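Local coordinates for sensor protein (Bacteroides thetaiotaomicron, PDB 2X7X) that binds fructose through this periplasmic domain of a hybrid two-component sensor, which probably acts as a histidine kinase that signals to transcription, at residues V93-L98 and S138-A143; A44-S49 and S69-A74. All blocks are in the same frame, centred on the assembly; numbering follows the deposited sequence.

Contact 1 (V93-L98 and S138-A143). With FRU (beta-D-fructofuranose), chain E.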
ATOM      1  N   VAL A  93      -4.569  -8.024  23.584  1.00 30.98           N
ATOM      2  CA  VAL A  93      -4.191  -7.300  22.375  1.00 30.27           C
ATOM      3  C   VAL A  93      -3.614  -5.928  22.704  1.00 29.58           C
ATOM      4  O   VAL A  93      -4.165  -5.204  23.552  1.00 29.13           O
ATOM      5  CB  VAL A  93      -5.389  -7.100  21.408  1.00 30.27           C
ATOM      6  CG1 VAL A  93      -4.898  -6.501  20.109  1.00 30.42           C
ATOM      7  CG2 VAL A  93      -6.041  -8.411  21.104  1.00 30.88           C
ATOM      8  N   ASP A  94      -2.520  -5.575  22.021  1.00 28.86           N
ATOM      9  CA  ASP A  94      -2.017  -4.190  21.986  1.00 28.64           C
ATOM     10  C   ASP A  94      -1.505  -3.698  23.355  1.00 28.44           C
ATOM     11  O   ASP A  94      -0.308  -3.489  23.518  1.00 28.87           O
ATOM     12  CB  ASP A  94      -3.063  -3.255  21.313  1.00 28.27           C
ATOM     13  CG  ASP A  94      -3.083  -1.850  21.882  1.00 28.85           C
ATOM     14  OD1 ASP A  94      -2.035  -1.174  21.899  1.00 30.92           O
ATOM     15  OD2 ASP A  94      -4.167  -1.393  22.297  1.00 28.63           O
ATOM     16  N   ARG A  95      -2.387  -3.525  24.331  1.00 28.19           N
ATOM     17  CA  ARG A  95      -1.952  -3.176  25.677  1.00 28.44           C
ATOM     18  C   ARG A  95      -1.806  -4.426  26.529  1.00 29.09           C
ATOM     19  O   ARG A  95      -2.449  -5.433  26.258  1.00 29.20           O
ATOM     20  CB  ARG A  95      -2.922  -2.208  26.316  1.00 28.14           C
ATOM     21  CG  ARG A  95      -3.191  -1.041  25.439  1.00 26.48           C
ATOM     22  CD  ARG A  95      -3.747   0.128  26.196  1.00 24.71           C
ATOM     23  NE  ARG A  95      -4.052   1.198  25.251  1.00 23.03           N
ATOM     24  CZ  ARG A  95      -4.737   2.291  25.546  1.00 22.23           C
ATOM     25  NH1 ARG A  95      -5.216   2.502  26.773  1.00 21.17           N
ATOM     26  NH2 ARG A  95      -4.951   3.171  24.594  1.00 23.62           N
ATOM     27  N   LYS A  96      -0.939  -4.359  27.538  1.00 29.62           N
ATOM     28  CA  LYS A  96      -0.593  -5.522  28.369  1.00 30.19           C
ATOM     29  C   LYS A  96      -1.051  -5.339  29.825  1.00 30.63           C
ATOM     30  O   LYS A  96      -1.468  -4.250  30.234  1.00 30.53           O
ATOM     31  CB  LYS A  96       0.930  -5.729  28.410  1.00 30.05           C
ATOM     32  CG  LYS A  96       1.650  -6.133  27.132  1.00 29.45           C
ATOM     33  CD  LYS A  96       3.133  -5.819  27.346  1.00 28.35           C
ATOM     34  CE  LYS A  96       4.013  -6.192  26.184  1.00 29.87           C
ATOM     35  NZ  LYS A  96       5.384  -5.591  26.334  1.00 28.13           N
ATOM     36  N   ILE A  97      -0.932  -6.414  30.604  1.00 31.40           N
ATOM     37  CA  ILE A  97      -1.097  -6.363  32.055  1.00 31.66           C
ATOM     38  C   ILE A  97       0.242  -6.677  32.716  1.00 32.51           C
ATOM     39  O   ILE A  97       1.272  -6.760  32.036  1.00 32.84           O
ATOM     40  CB  ILE A  97      -2.209  -7.312  32.561  1.00 31.33           C
ATOM     41  CG1 ILE A  97      -1.940  -8.755  32.135  1.00 31.20           C
ATOM     42  CG2 ILE A  97      -3.575  -6.841  32.078  1.00 30.84           C
ATOM     43  CD1 ILE A  97      -2.816  -9.781  32.826  1.00 31.02           C
ATOM     44  N   LEU A  98       0.233  -6.859  34.034  1.00 33.30           N
ATOM     45  CA  LEU A  98       1.473  -7.013  34.786  1.00 33.88           C
ATOM     46  C   LEU A  98       1.725  -8.418  35.330  1.00 34.55           C
ATOM     47  O   LEU A  98       2.504  -8.596  36.261  1.00 35.10           O
ATOM     48  CB  LEU A  98       1.543  -5.966  35.905  1.00 33.67           C
ATOM     49  CG  LEU A  98       1.482  -4.510  35.430  1.00 33.59           C
ATOM     50  CD1 LEU A  98       1.570  -3.559  36.602  1.00 31.98           C
ATOM     51  CD2 LEU A  98       2.567  -4.207  34.371  1.00 32.30           C
ATOM     52  N   SER A 138      -0.433   7.601  31.023  1.00 21.58           N
ATOM     53  CA  SER A 138       0.801   7.114  31.690  1.00 22.93           C
ATOM     54  C   SER A 138       0.822   5.632  32.078  1.00 22.75           C
ATOM     55  O   SER A 138       1.799   4.930  31.797  1.00 22.94           O
ATOM     56  CB  SER A 138       1.149   7.977  32.908  1.00 22.90           C
ATOM     57  OG  SER A 138       1.708   9.204  32.450  1.00 26.51           O
ATOM     58  N   GLY A 139      -0.263   5.162  32.688  1.00 22.60           N
ATOM     59  CA  GLY A 139      -0.342   3.792  33.173  1.00 22.66           C
ATOM     60  C   GLY A 139      -0.609   2.724  32.123  1.00 22.71           C
ATOM     61  O   GLY A 139      -0.712   1.547  32.468  1.00 22.76           O
ATOM     62  N   SER A 140      -0.734   3.116  30.853  1.00 22.23           N
ATOM     63  CA  SER A 140      -0.933   2.132  29.782  1.00 22.15           C
ATOM     64  C   SER A 140       0.428   1.647  29.293  1.00 21.96           C
ATOM     65  O   SER A 140       1.385   2.418  29.287  1.00 22.38           O
ATOM     66  CB  SER A 140      -1.756   2.714  28.622  1.00 22.13           C
ATOM     67  OG  SER A 140      -1.106   3.823  28.019  1.00 22.93           O
ATOM     68  N   THR A 141       0.530   0.384  28.885  1.00 21.32           N
ATOM     69  CA  THR A 141       1.849  -0.140  28.512  1.00 21.06           C
ATOM     70  C   THR A 141       2.419   0.450  27.210  1.00 20.97           C
ATOM     71  O   THR A 141       3.647   0.559  27.086  1.00 20.78           O
ATOM     72  CB  THR A 141       1.964  -1.709  28.541  1.00 21.08           C
ATOM     73  OG1 THR A 141       1.138  -2.305  27.531  1.00 21.17           O
ATOM     74  CG2 THR A 141       1.594  -2.260  29.917  1.00 19.92           C
ATOM     75  N   PRO A 142       1.548   0.852  26.250  1.00 20.71           N
ATOM     76  CA  PRO A 142       2.190   1.488  25.105  1.00 20.45           C
ATOM     77  C   PRO A 142       2.812   2.844  25.456  1.00 20.60           C
ATOM     78  O   PRO A 142       3.931   3.098  25.043  1.00 20.32           O
ATOM     79  CB  PRO A 142       1.064   1.596  24.078  1.00 20.53           C
ATOM     80  CG  PRO A 142       0.125   0.508  24.457  1.00 20.08           C
ATOM     81  CD  PRO A 142       0.150   0.494  25.950  1.00 20.11           C
ATOM     82  N   ALA A 143       2.144   3.683  26.246  1.00 21.06           N
ATOM     83  CA  ALA A 143       2.761   4.968  26.647  1.00 21.65           C
ATOM     84  C   ALA A 143       4.103   4.774  27.376  1.00 22.20           C
ATOM     85  O   ALA A 143       5.068   5.490  27.105  1.00 22.63           O
ATOM     86  CB  ALA A 143       1.819   5.802  27.496  1.00 21.27           C
TER
HETATM   87  C1  FRU E1335      -6.231   3.580  19.901  1.00 24.07           C
HETATM   88  C2  FRU E1335      -4.950   4.155  20.478  1.00 22.70           C
HETATM   89  C3  FRU E1335      -3.898   4.410  19.402  1.00 21.51           C
HETATM   90  C4  FRU E1335      -2.617   4.009  20.107  1.00 21.98           C
HETATM   91  C5  FRU E1335      -3.087   2.795  20.896  1.00 22.73           C
HETATM   92  C6  FRU E1335      -2.237   2.440  22.115  1.00 23.46           C
HETATM   93  O1  FRU E1335      -7.281   3.694  20.857  1.00 24.20           O
HETATM   94  O2  FRU E1335      -5.276   5.340  21.213  1.00 22.07           O
HETATM   95  O3  FRU E1335      -3.902   5.763  18.923  1.00 19.62           O
HETATM   96  O4  FRU E1335      -1.549   3.719  19.199  1.00 21.48           O
HETATM   97  O5  FRU E1335      -4.381   3.192  21.356  1.00 23.02           O
HETATM   98  O6  FRU E1335      -2.715   1.208  22.691  1.00 24.64           O
HETATM   99  O   HOH W   1       2.037  -2.880  25.161  1.00 27.18           O
HETATM  100  O   HOH W   2      -1.875  -1.378  29.582  1.00 25.02           O
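R95 lays its aliphatic arm across the P142 ring at about a right angle, CG 3.7 Å from P142 CD, where the two lobes of this periplasmic binding protein fold close on fructose. The loop after strand 90-93 belongs to one lobe, and the start of helix 141-155, with S140 at its N-cap, to the other. The tight, buried part faces the sugar and takes in T141. P142 CG comes within 3.7 Å of D94 OD1 and also touches the fructose O6, which donates to D94 OD1 over 2.6 Å. R95 runs extended from CG to NE, and NE gives the same O6 a nearly straight bond (2.9 Å, 165°). NH2 reaches the ring oxygen O5, which sits at the edge of the guanidinium and in its plane, while S140 OG, hydrogen-bonded to L137 O, lies over one face. D94 is gripped further by R20 and Y245. An alanine in place of R95 would probably leave O5 and O6 without these two donors and open a gap beside P142. Beside T141, one water joins D94 O to T141 OG1, and a second, accepting from T141 N, donates to K96 O. The looser side is the partly exposed K96 chain: its CB, CG and CD skirt T141, and its ammonium forms a salt bridge with E145. T141 holds OG1 between its backbone N and carbonyl carbon (chi1 66°), and there the hydroxyl oxygen accepts the one direct hydrogen bond between the segments, from K96 N at 2.9 Å.

Contact 2 (A44-S49 and S69-A74)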
ATOM      1  N   ALA A  44     -14.769   0.814  26.700  1.00 38.33           N
ATOM      2  CA  ALA A  44     -14.675   1.276  28.073  1.00 37.07           C
ATOM      3  C   ALA A  44     -14.621   2.793  28.169  1.00 36.41           C
ATOM      4  O   ALA A  44     -14.616   3.343  29.269  1.00 36.08           O
ATOM      5  CB  ALA A  44     -13.460   0.668  28.734  1.00 36.91           C
ATOM      6  N   GLY A  45     -14.563   3.473  27.024  1.00 36.09           N
ATOM      7  CA  GLY A  45     -14.389   4.929  27.002  1.00 35.57           C
ATOM      8  C   GLY A  45     -13.304   5.415  27.954  1.00 35.57           C
ATOM      9  O   GLY A  45     -13.518   6.359  28.706  1.00 35.12           O
ATOM     10  N   ASP A  46     -12.153   4.733  27.938  1.00 35.85           N
ATOM     11  CA  ASP A  46     -10.923   5.162  28.630  1.00 36.05           C
ATOM     12  C   ASP A  46     -10.999   5.164  30.159  1.00 36.20           C
ATOM     13  O   ASP A  46     -10.231   5.867  30.829  1.00 35.76           O
ATOM     14  CB  ASP A  46     -10.442   6.517  28.089  1.00 36.10           C
ATOM     15  CG  ASP A  46     -10.385   6.546  26.563  1.00 37.36           C
ATOM     16  OD1 ASP A  46      -9.568   5.798  25.977  1.00 36.77           O
ATOM     17  OD2 ASP A  46     -11.175   7.298  25.943  1.00 39.32           O
ATOM     18  N   ASP A  47     -11.903   4.336  30.689  1.00 36.56           N
ATOM     19  CA  ASP A  47     -12.226   4.270  32.121  1.00 36.87           C
ATOM     20  C   ASP A  47     -12.083   2.838  32.676  1.00 36.60           C
ATOM     21  O   ASP A  47     -12.725   1.897  32.192  1.00 36.11           O
ATOM     22  CB  ASP A  47     -13.650   4.816  32.365  1.00 36.97           C
ATOM     23  CG  ASP A  47     -14.009   4.902  33.848  1.00 38.56           C
ATOM     24  OD1 ASP A  47     -13.693   5.934  34.489  1.00 40.14           O
ATOM     25  OD2 ASP A  47     -14.613   3.933  34.375  1.00 39.51           O
ATOM     26  N   ASN A  48     -11.249   2.700  33.705  1.00 36.94           N
ATOM     27  CA  ASN A  48     -10.931   1.404  34.314  1.00 37.49           C
ATOM     28  C   ASN A  48     -12.124   0.664  34.913  1.00 38.03           C
ATOM     29  O   ASN A  48     -12.205  -0.574  34.834  1.00 38.02           O
ATOM     30  CB  ASN A  48      -9.833   1.564  35.370  1.00 37.53           C
ATOM     31  CG  ASN A  48      -8.482   1.950  34.769  1.00 37.29           C
ATOM     32  OD1 ASN A  48      -8.105   1.485  33.693  1.00 36.45           O
ATOM     33  ND2 ASN A  48      -7.748   2.803  35.471  1.00 36.62           N
ATOM     34  N   SER A  49     -13.048   1.423  35.504  1.00 38.70           N
ATOM     35  CA  SER A  49     -14.289   0.859  36.038  1.00 39.01           C
ATOM     36  C   SER A  49     -15.148   0.248  34.948  1.00 39.05           C
ATOM     37  O   SER A  49     -15.557  -0.907  35.061  1.00 39.53           O
ATOM     38  CB  SER A  49     -15.073   1.901  36.826  1.00 38.79           C
ATOM     39  OG  SER A  49     -14.319   2.299  37.955  1.00 39.40           O
ATOM     40  N   SER A  69      -8.052  -5.366  25.555  1.00 37.67           N
ATOM     41  CA  SER A  69      -6.964  -4.403  25.519  1.00 36.52           C
ATOM     42  C   SER A  69      -6.979  -3.579  26.814  1.00 35.23           C
ATOM     43  O   SER A  69      -7.802  -2.674  26.971  1.00 35.25           O
ATOM     44  CB  SER A  69      -7.094  -3.513  24.281  1.00 36.66           C
ATOM     45  OG  SER A  69      -6.384  -2.298  24.466  1.00 39.18           O
ATOM     46  N   ALA A  70      -6.056  -3.890  27.727  1.00 33.76           N
ATOM     47  CA  ALA A  70      -6.065  -3.350  29.103  1.00 32.30           C
ATOM     48  C   ALA A  70      -5.764  -1.848  29.235  1.00 31.37           C
ATOM     49  O   ALA A  70      -4.622  -1.420  29.065  1.00 31.05           O
ATOM     50  CB  ALA A  70      -5.122  -4.165  29.984  1.00 32.05           C
ATOM     51  N   ASN A  71      -6.791  -1.070  29.583  1.00 30.68           N
ATOM     52  CA  ASN A  71      -6.727   0.405  29.631  1.00 30.02           C
ATOM     53  C   ASN A  71      -5.496   0.970  30.323  1.00 30.35           C
ATOM     54  O   ASN A  71      -4.821   1.846  29.788  1.00 30.16           O
ATOM     55  CB  ASN A  71      -7.985   0.983  30.276  1.00 29.43           C
ATOM     56  CG  ASN A  71      -8.019   2.498  30.233  1.00 28.03           C
ATOM     57  OD1 ASN A  71      -8.092   3.091  29.167  1.00 27.94           O
ATOM     58  ND2 ASN A  71      -7.988   3.128  31.395  1.00 25.13           N
ATOM     59  N   GLU A  72      -5.243   0.487  31.531  1.00 30.61           N
ATOM     60  CA  GLU A  72      -4.007   0.744  32.235  1.00 31.64           C
ATOM     61  C   GLU A  72      -3.581  -0.605  32.762  1.00 31.67           C
ATOM     62  O   GLU A  72      -4.430  -1.453  33.003  1.00 31.80           O
ATOM     63  CB  GLU A  72      -4.213   1.735  33.374  1.00 31.78           C
ATOM     64  CG  GLU A  72      -4.825   3.044  32.921  1.00 34.41           C
ATOM     65  CD  GLU A  72      -4.654   4.168  33.913  1.00 37.85           C
ATOM     66  OE1 GLU A  72      -5.676   4.738  34.345  1.00 38.84           O
ATOM     67  OE2 GLU A  72      -3.497   4.493  34.259  1.00 41.73           O
ATOM     68  N   ALA A  73      -2.278  -0.805  32.931  1.00 31.90           N
ATOM     69  CA  ALA A  73      -1.726  -2.123  33.262  1.00 32.32           C
ATOM     70  C   ALA A  73      -2.070  -2.613  34.665  1.00 32.47           C
ATOM     71  O   ALA A  73      -2.612  -3.709  34.831  1.00 32.29           O
ATOM     72  CB  ALA A  73      -0.214  -2.135  33.057  1.00 32.26           C
ATOM     73  N   ALA A  74      -1.750  -1.795  35.660  1.00 32.90           N
ATOM     74  CA  ALA A  74      -1.950  -2.144  37.060  1.00 33.69           C
ATOM     75  C   ALA A  74      -3.419  -2.414  37.455  1.00 34.38           C
ATOM     76  O   ALA A  74      -3.724  -3.507  37.944  1.00 34.53           O
ATOM     77  CB  ALA A  74      -1.314  -1.074  37.978  1.00 33.66           C
TER
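N48 and N71 meet amide to amide, and the N48 amide takes part in both hydrogen bonds across the contact. Its CB leads to CG, which stands anti to the carbonyl carbon (chi1 -68°) and lies 3.6 Å from N71 ND2. From CG the amide forks. OD1 takes a hydrogen bond from N71 ND2, 2.8 Å long and almost straight at 169°, and also lies against N71 CB. The oxygen is in the plane of the N71 amide, whereas the donor stands well above the N48 carbonyl plane, and the two amides are turned 67° apart. On the other branch, ND2 donates to E72 OE1 over 3.1 Å, meeting the carboxylate from above its plane. N48 therefore accepts from one residue and donates to the next, which fixes the choice of its two amide ends. N71, buried where N48 is partly exposed, turns its own oxygen to the turn before the helix: N71 OD1 rests 3.5 Å from D46 CA. That turn, A44 to D47, is a type I' beta turn closed by D47 N to A44 O, with positive phi at G45 and D46. D47 then serves as N-cap of helix 48-60, its carboxylate bonded to K50 N, and Q51 of that helix ties down N71 N and S69 O. Two loops that follow parallel strands, 38-43 and 65-68, are thus joined as they lead into their helices, at the strand C-terminal ends where periplasmic binding proteins of this alternating beta/alpha fold place their sugar cleft.

In the fold
The two contacts lie 9 Å apart, centre to centre, and follow one another along the chain, contact 2 closing before contact 1 opens. Contact 2 stays within the lobe of the parallel sheet; contact 1 bridges from that lobe to the one carrying helix 141-155. The segment 69-74 ties them together: N71 O probably accepts from R95 NH1 at 3.1 Å, and A73 N probably donates to G139 O at 2.9 Å, with S140 CB packed against N71 O. R95 binds fructose directly, so N71 stands in the second shell behind it. S69, bonded through OG to D94, holds a similar place. On the same lobe, the D46 side chain lies about 6 Å from the sugar.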